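Trichothecene 15-O-acetyltransferase TRI3 (Fusarium sporotrichioides, PDB 3FP0) acetylates the 15-hydroxyl group of trichothecene intermediates such as 15-deacetylcalonectrin during the biosynthesis of T-2 toxin and related sesquiterpene mycotoxins. Local coordinates at residues R47-D52 and V468-L473. Sequence-based numbering, arbitrary orientation.
Sequences RRALYD and VVNQSL. With FP0 ((3alpha)-15-hydroxy-12,13-epoxytrichothec-9-en-3-yl acetate), chain C.
Y51 and N470 form the closest CA pair, 4.7 Å apart, where a type II beta turn, A49 to D52, meets the end of strand 457-469, and two backbone hydrogen bonds join turn to strand end: Y51 N to N470 O at 3.1 Å and N470 N to D52 O, also 3.1 Å. The side-chain amide of N470 bonds the turn at A49 O. With CG beside the backbone N (chi1 -81°), ND2 reaches A49 O at 2.9 Å by a nearly straight bond, in the amide plane of N470 though tilted from the carbonyl plane of A49. The turn's own D52 N comes to A49 O from the opposite face, so one carbonyl takes two donors. OD1 of N470 accepts from W138 NE1, and ND2 has a second acceptor in E142 OE2.

L50 puts CD1 3.4 Å from S472 N, a buried polar atom with no partner in the model, while its CG sits over the centre of the Y51 ring. FP0 C8 lies over the opposite face, toward the rim, and FP0 C16 is 3.5 Å from Y51 CE1; the tyrosine is thus sandwiched between protein and bound trichothecene. V469 CG1 meets the ring edge, L473 CD1 comes within 3.6 Å of Y51 OH, and that hydroxyl is hydrogen-bonded to Y475 OH.

A Schellman motif with A49 as C-prime residue ends helix 43-46, and the turn leads into strand 53-61, antiparallel to 457-469; helix 134-147 packs against A49 and D52, strand 486-494 against V469 and Q471.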
ATOM      1  N   ARG A  47      -8.746  -2.297  14.663  1.00  9.03           N
ATOM      2  CA  ARG A  47      -8.254  -2.296  16.050  1.00 10.63           C
ATOM      3  C   ARG A  47      -7.071  -3.224  16.300  1.00 10.81           C
ATOM      4  O   ARG A  47      -6.263  -2.986  17.211  1.00 12.17           O
ATOM      5  CB  ARG A  47      -9.390  -2.585  17.029  1.00  9.64           C
ATOM      6  CG  ARG A  47     -10.360  -1.375  17.184  1.00 10.38           C
ATOM      7  CD  ARG A  47     -11.413  -1.598  18.308  1.00 10.41           C
ATOM      8  NE  ARG A  47     -12.237  -0.376  18.542  1.00 12.59           N
ATOM      9  CZ  ARG A  47     -11.794   0.717  19.184  1.00 14.92           C
ATOM     10  NH1 ARG A  47     -10.555   0.761  19.680  1.00 15.11           N
ATOM     11  NH2 ARG A  47     -12.578   1.754  19.359  1.00 13.54           N
ATOM     12  N   ARG A  48      -6.974  -4.264  15.475  1.00 10.68           N
ATOM     13  CA  ARG A  48      -5.930  -5.262  15.581  1.00 12.01           C
ATOM     14  C   ARG A  48      -4.868  -5.107  14.486  1.00 10.85           C
ATOM     15  O   ARG A  48      -4.076  -6.008  14.256  1.00 10.37           O
ATOM     16  CB  ARG A  48      -6.564  -6.649  15.554  1.00 11.82           C
ATOM     17  CG  ARG A  48      -7.351  -6.876  16.846  1.00 14.13           C
ATOM     18  CD  ARG A  48      -8.136  -8.162  16.879  1.00 21.12           C
ATOM     19  NE  ARG A  48      -8.747  -8.288  18.202  1.00 22.52           N
ATOM     20  CZ  ARG A  48      -9.911  -7.731  18.554  1.00 24.93           C
ATOM     21  NH1 ARG A  48     -10.610  -7.000  17.680  1.00 21.68           N
ATOM     22  NH2 ARG A  48     -10.360  -7.884  19.807  1.00 25.75           N
ATOM     23  N   ALA A  49      -4.902  -3.966  13.811  1.00 11.28           N
ATOM     24  CA  ALA A  49      -3.884  -3.573  12.810  1.00 10.07           C
ATOM     25  C   ALA A  49      -3.821  -4.390  11.518  1.00 10.64           C
ATOM     26  O   ALA A  49      -2.781  -4.406  10.859  1.00 10.45           O
ATOM     27  CB  ALA A  49      -2.479  -3.464  13.464  1.00 10.38           C
ATOM     28  N   LEU A  50      -4.937  -4.994  11.099  1.00 10.34           N
ATOM     29  CA  LEU A  50      -4.939  -5.728   9.815  1.00 10.32           C
ATOM     30  C   LEU A  50      -4.748  -4.696   8.696  1.00  9.40           C
ATOM     31  O   LEU A  50      -5.299  -3.608   8.771  1.00  8.62           O
ATOM     32  CB  LEU A  50      -6.266  -6.483   9.584  1.00  9.90           C
ATOM     33  CG  LEU A  50      -6.538  -7.134   8.207  1.00 11.40           C
ATOM     34  CD1 LEU A  50      -5.501  -8.206   7.791  1.00 10.21           C
ATOM     35  CD2 LEU A  50      -7.961  -7.715   8.123  1.00 11.82           C
ATOM     36  N   TYR A  51      -3.922  -5.041   7.710  1.00 10.33           N
ATOM     37  CA  TYR A  51      -3.578  -4.145   6.610  1.00  9.62           C
ATOM     38  C   TYR A  51      -2.832  -2.833   6.985  1.00  9.16           C
ATOM     39  O   TYR A  51      -2.599  -2.003   6.093  1.00  8.14           O
ATOM     40  CB  TYR A  51      -4.852  -3.839   5.781  1.00 11.27           C
ATOM     41  CG  TYR A  51      -5.500  -5.090   5.152  1.00 12.56           C
ATOM     42  CD1 TYR A  51      -4.703  -6.171   4.702  1.00 12.52           C
ATOM     43  CD2 TYR A  51      -6.886  -5.168   4.978  1.00 11.20           C
ATOM     44  CE1 TYR A  51      -5.303  -7.344   4.124  1.00 13.86           C
ATOM     45  CE2 TYR A  51      -7.491  -6.304   4.397  1.00 11.20           C
ATOM     46  CZ  TYR A  51      -6.704  -7.368   3.959  1.00 13.53           C
ATOM     47  OH  TYR A  51      -7.294  -8.460   3.386  1.00 13.03           O
ATOM     48  N   ASP A  52      -2.362  -2.680   8.226  1.00  7.69           N
ATOM     49  CA  ASP A  52      -1.517  -1.529   8.579  1.00  7.60           C
ATOM     50  C   ASP A  52      -0.346  -1.489   7.594  1.00  7.44           C
ATOM     51  O   ASP A  52       0.191  -2.553   7.173  1.00  6.35           O
ATOM     52  CB  ASP A  52      -0.925  -1.653  10.012  1.00  7.46           C
ATOM     53  CG  ASP A  52      -1.794  -1.024  11.103  1.00  9.20           C
ATOM     54  OD1 ASP A  52      -3.019  -0.755  10.897  1.00 11.95           O
ATOM     55  OD2 ASP A  52      -1.219  -0.774  12.194  1.00 11.83           O
ATOM     56  N   VAL A 468       5.660  -2.948   3.372  1.00  8.84           N
ATOM     57  CA  VAL A 468       5.200  -4.150   4.083  1.00  8.32           C
ATOM     58  C   VAL A 468       3.824  -3.915   4.724  1.00  9.27           C
ATOM     59  O   VAL A 468       3.622  -2.897   5.376  1.00  9.92           O
ATOM     60  CB  VAL A 468       6.288  -4.577   5.096  1.00  8.10           C
ATOM     61  CG1 VAL A 468       5.837  -5.744   5.988  1.00 10.07           C
ATOM     62  CG2 VAL A 468       7.590  -4.894   4.333  1.00  6.44           C
ATOM     63  N   VAL A 469       2.892  -4.865   4.553  1.00  9.35           N
ATOM     64  CA  VAL A 469       1.500  -4.736   5.046  1.00  9.30           C
ATOM     65  C   VAL A 469       1.198  -5.887   6.009  1.00  9.66           C
ATOM     66  O   VAL A 469       1.650  -7.019   5.782  1.00 10.18           O
ATOM     67  CB  VAL A 469       0.499  -4.686   3.864  1.00  8.84           C
ATOM     68  CG1 VAL A 469      -0.971  -4.549   4.301  1.00  6.99           C
ATOM     69  CG2 VAL A 469       0.890  -3.546   2.898  1.00  9.61           C
ATOM     70  N   ASN A 470       0.457  -5.600   7.076  1.00  8.52           N
ATOM     71  CA  ASN A 470       0.107  -6.677   8.030  1.00  9.22           C
ATOM     72  C   ASN A 470      -0.879  -7.650   7.407  1.00  9.18           C
ATOM     73  O   ASN A 470      -1.913  -7.216   6.928  1.00  8.60           O
ATOM     74  CB  ASN A 470      -0.511  -6.086   9.265  1.00  8.56           C
ATOM     75  CG  ASN A 470       0.518  -5.556  10.219  1.00 10.14           C
ATOM     76  OD1 ASN A 470       1.756  -5.811  10.096  1.00  6.93           O
ATOM     77  ND2 ASN A 470       0.031  -4.810  11.191  1.00  6.30           N
ATOM     78  N   GLN A 471      -0.548  -8.951   7.388  1.00  8.93           N
ATOM     79  CA  GLN A 471      -1.529  -9.948   6.916  1.00  9.11           C
ATOM     80  C   GLN A 471      -2.046 -10.817   8.051  1.00  9.61           C
ATOM     81  O   GLN A 471      -1.263 -11.536   8.678  1.00  9.28           O
ATOM     82  CB  GLN A 471      -0.964 -10.863   5.829  1.00  8.76           C
ATOM     83  CG  GLN A 471      -1.954 -11.977   5.418  1.00  7.77           C
ATOM     84  CD  GLN A 471      -3.152 -11.437   4.613  1.00  8.21           C
ATOM     85  OE1 GLN A 471      -4.084 -10.888   5.184  1.00 12.05           O
ATOM     86  NE2 GLN A 471      -3.150 -11.667   3.308  1.00  8.32           N
ATOM     87  N   SER A 472      -3.354 -10.748   8.281  1.00 10.51           N
ATOM     88  CA  SER A 472      -4.008 -11.572   9.290  1.00 13.59           C
ATOM     89  C   SER A 472      -5.152 -12.395   8.680  1.00 13.17           C
ATOM     90  O   SER A 472      -5.960 -12.967   9.410  1.00 15.03           O
ATOM     91  CB  SER A 472      -4.534 -10.685  10.431  1.00 14.90           C
ATOM     92  OG  SER A 472      -3.505 -10.509  11.392  1.00 21.41           O
ATOM     93  N   LEU A 473      -5.260 -12.384   7.355  1.00 13.20           N
ATOM     94  CA  LEU A 473      -6.168 -13.262   6.638  1.00 12.47           C
ATOM     95  C   LEU A 473      -5.352 -14.359   5.988  1.00 12.25           C
ATOM     96  O   LEU A 473      -4.143 -14.208   5.819  1.00 10.66           O
ATOM     97  CB  LEU A 473      -7.016 -12.477   5.615  1.00 13.35           C
ATOM     98  CG  LEU A 473      -8.131 -11.591   6.203  1.00 16.47           C
ATOM     99  CD1 LEU A 473      -9.040 -11.094   5.094  1.00 20.73           C
ATOM    100  CD2 LEU A 473      -8.961 -12.277   7.278  1.00 18.39           C
TER
HETATM  101  C2  FP0 C 520      -8.594  -4.966  -0.540  1.00 13.19           C
HETATM  102  C6  FP0 C 520      -5.788  -4.083  -0.765  1.00 14.20           C
HETATM  103  C5  FP0 C 520      -7.029  -3.155  -1.020  1.00 14.50           C
HETATM  104  C4  FP0 C 520      -7.739  -3.494  -2.338  1.00 13.08           C
HETATM  105  C3  FP0 C 520      -8.797  -4.587  -2.016  1.00 12.26           C
HETATM  106  C11 FP0 C 520      -6.186  -5.575  -0.883  1.00 13.89           C
HETATM  107  C10 FP0 C 520      -5.135  -6.496  -0.230  1.00 12.71           C
HETATM  108  C9  FP0 C 520      -4.173  -6.049   0.628  1.00  9.61           C
HETATM  109  C8  FP0 C 520      -3.973  -4.588   0.949  1.00 10.08           C
HETATM  110  C12 FP0 C 520      -8.162  -3.591  -0.065  1.00 14.29           C
HETATM  111  C13 FP0 C 520      -8.200  -3.236   1.391  1.00 15.65           C
HETATM  112  O4  FP0 C 520      -9.348  -4.675  -4.673  1.00 14.84           O
HETATM  113  C17 FP0 C 520      -8.936  -5.728  -4.195  1.00 14.52           C
HETATM  114  C18 FP0 C 520      -8.652  -7.015  -4.927  1.00 14.88           C
HETATM  115  O3  FP0 C 520      -8.676  -5.766  -2.806  1.00 11.75           O
HETATM  116  O2  FP0 C 520      -9.140  -2.678   0.427  1.00 17.16           O
HETATM  117  O1  FP0 C 520      -7.500  -5.893  -0.349  1.00 14.13           O
HETATM  118  C14 FP0 C 520      -6.695  -1.645  -1.030  1.00 10.01           C
HETATM  119  C7  FP0 C 520      -5.259  -3.829   0.664  1.00 10.55           C
HETATM  120  C15 FP0 C 520      -4.753  -3.827  -1.865  1.00 14.75           C
HETATM  121  O12 FP0 C 520      -3.842  -2.749  -1.584  1.00 15.13           O
HETATM  122  C16 FP0 C 520      -3.232  -7.008   1.291  1.00 11.14           C